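Local coordinates for protein acyl-coenzyme A oxidase acox-1.1 (Caenorhabditis elegans, PDB 5K3H) that catalyses the FAD-dependent desaturation of fatty acyl-CoAs to trans-2-enoyl-CoAs, passing the electrons to oxygen, in the first step of peroxisomal beta-oxidation, at residues 400-405 with 421-426. Numbering follows the deposited sequence.
Sequences EGIEQA and SEIYGV
E403 sets one carboxylate oxygen over the phenol ring of Y424: OE1 stands 3.6 Å above the ring plane, over its centre, and the carboxylate plane is turned 83° from that of the ring. The bend at chi2 (64°) brings this end toward the neighbouring helix, although the E403 CB does not point there. I402 meets the same tyrosine at its root, near the ring plane, with CG2 3.6 Å from Y424 CB; its other branch reaches I423, CD1 lying 4.1 Å from I423 CG2. The axes of segments 400-405 and 421-426 run antiparallel (171°), 9.5 Å apart at closest approach, without a cross-segment hydrogen bond. I402 and I423 also pack on helix 300-319, and Y424 touches E403 of the second subunit, at the dimer interface; the same helical turn carries Q404, which binds the ATP shared between subunits. With the phenol ring of Y424 cut back to an alanine here, the E403 carboxylate would probably be freer to turn, a gap opening beside it. Oxygen over a pi face is probably not electrostatically favourable, so the contact reads best as packing, with the salt bridge of E403 OE2 to R406 probably offsetting the buried charge.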
loop_
_atom_site.group_PDB
_atom_site.type_symbol
_atom_site.label_atom_id
_atom_site.label_comp_id
_atom_site.label_asym_id
_atom_site.label_seq_id
_atom_site.Cartn_x
_atom_site.Cartn_y
_atom_site.Cartn_z
ATOM N N GLU B 400 -1.495 7.251 0.510
ATOM C CA GLU B 400 -0.964 7.350 1.873
ATOM C C GLU B 400 -2.083 7.330 2.915
ATOM O O GLU B 400 -2.020 6.579 3.896
ATOM C CB GLU B 400 -0.131 8.628 1.988
ATOM C CG GLU B 400 0.315 9.004 3.401
ATOM C CD GLU B 400 0.941 10.425 3.505
ATOM O OE1 GLU B 400 1.282 11.056 2.446
ATOM O OE2 GLU B 400 1.085 10.908 4.672
ATOM N N GLY B 401 -3.144 8.114 2.700
ATOM C CA GLY B 401 -4.211 8.177 3.691
ATOM C C GLY B 401 -5.044 6.912 3.781
ATOM O O GLY B 401 -5.359 6.448 4.876
ATOM N N ILE B 402 -5.355 6.302 2.639
ATOM C CA ILE B 402 -6.112 5.052 2.645
ATOM C C ILE B 402 -5.333 3.975 3.391
ATOM O O ILE B 402 -5.912 3.158 4.117
ATOM C CB ILE B 402 -6.429 4.607 1.203
ATOM C CG1 ILE B 402 -7.337 5.603 0.490
ATOM C CG2 ILE B 402 -7.112 3.243 1.213
ATOM C CD1 ILE B 402 -7.441 5.345 -0.953
ATOM N N GLU B 403 -4.003 3.965 3.236
ATOM C CA GLU B 403 -3.179 2.999 3.960
ATOM C C GLU B 403 -3.171 3.275 5.462
ATOM O O GLU B 403 -3.320 2.344 6.264
ATOM C CB GLU B 403 -1.752 3.014 3.413
ATOM C CG GLU B 403 -0.898 1.825 3.817
ATOM C CD GLU B 403 -1.412 0.491 3.275
ATOM O OE1 GLU B 403 -1.925 0.460 2.125
ATOM O OE2 GLU B 403 -1.316 -0.534 4.007
ATOM N N GLN B 404 -3.055 4.546 5.867
ATOM C CA GLN B 404 -3.182 4.877 7.286
ATOM C C GLN B 404 -4.529 4.434 7.832
ATOM O O GLN B 404 -4.609 3.911 8.950
ATOM C CB GLN B 404 -2.981 6.370 7.497
ATOM C CG GLN B 404 -1.550 6.793 7.301
ATOM C CD GLN B 404 -0.592 6.044 8.216
ATOM O OE1 GLN B 404 -0.803 5.956 9.422
ATOM N NE2 GLN B 404 0.467 5.498 7.644
ATOM N N ALA B 405 -5.597 4.619 7.044
ATOM C CA ALA B 405 -6.933 4.163 7.430
ATOM C C ALA B 405 -6.985 2.640 7.580
ATOM O O ALA B 405 -7.612 2.119 8.513
ATOM C CB ALA B 405 -7.963 4.635 6.401
ATOM N N SER B 421 -8.467 -2.524 1.443
ATOM C CA SER B 421 -7.389 -2.942 0.554
ATOM C C SER B 421 -7.775 -2.823 -0.913
ATOM O O SER B 421 -6.923 -2.499 -1.749
ATOM C CB SER B 421 -6.969 -4.374 0.880
ATOM O OG SER B 421 -7.998 -5.295 0.571
ATOM N N GLU B 422 -9.042 -3.078 -1.252
ATOM C CA GLU B 422 -9.516 -2.889 -2.621
ATOM C C GLU B 422 -9.707 -1.407 -2.927
ATOM O O GLU B 422 -9.394 -0.952 -4.033
ATOM C CB GLU B 422 -10.822 -3.665 -2.832
ATOM C CG GLU B 422 -11.331 -3.735 -4.285
ATOM C CD GLU B 422 -10.468 -4.581 -5.210
ATOM O OE1 GLU B 422 -9.720 -5.460 -4.722
ATOM O OE2 GLU B 422 -10.520 -4.340 -6.434
ATOM N N ILE B 423 -10.204 -0.634 -1.952
ATOM C CA ILE B 423 -10.287 0.815 -2.125
ATOM C C ILE B 423 -8.906 1.390 -2.422
ATOM O O ILE B 423 -8.747 2.211 -3.333
ATOM C CB ILE B 423 -10.920 1.468 -0.873
ATOM C CG1 ILE B 423 -12.381 1.037 -0.692
ATOM C CG2 ILE B 423 -10.827 2.983 -0.921
ATOM C CD1 ILE B 423 -12.911 1.257 0.729
ATOM N N TYR B 424 -7.879 0.934 -1.694
ATOM C CA TYR B 424 -6.511 1.373 -1.957
ATOM C C TYR B 424 -6.075 1.000 -3.367
ATOM O O TYR B 424 -5.510 1.821 -4.099
ATOM C CB TYR B 424 -5.563 0.756 -0.917
ATOM C CG TYR B 424 -4.082 1.039 -1.138
ATOM C CD1 TYR B 424 -3.523 2.278 -0.809
ATOM C CD2 TYR B 424 -3.243 0.066 -1.673
ATOM C CE1 TYR B 424 -2.175 2.536 -1.012
ATOM C CE2 TYR B 424 -1.891 0.321 -1.877
ATOM C CZ TYR B 424 -1.363 1.562 -1.550
ATOM O OH TYR B 424 -0.015 1.825 -1.750
ATOM N N GLY B 425 -6.281 -0.258 -3.748
ATOM C CA GLY B 425 -5.782 -0.729 -5.033
ATOM C C GLY B 425 -6.405 -0.037 -6.235
ATOM O O GLY B 425 -5.744 0.179 -7.257
ATOM N N VAL B 426 -7.691 0.274 -6.158
ATOM C CA VAL B 426 -8.306 0.994 -7.261
ATOM C C VAL B 426 -7.794 2.432 -7.300
ATOM O O VAL B 426 -7.391 2.924 -8.357
ATOM C CB VAL B 426 -9.835 0.937 -7.143
ATOM C CG1 VAL B 426 -10.462 1.757 -8.261
ATOM C CG2 VAL B 426 -10.289 -0.509 -7.169
#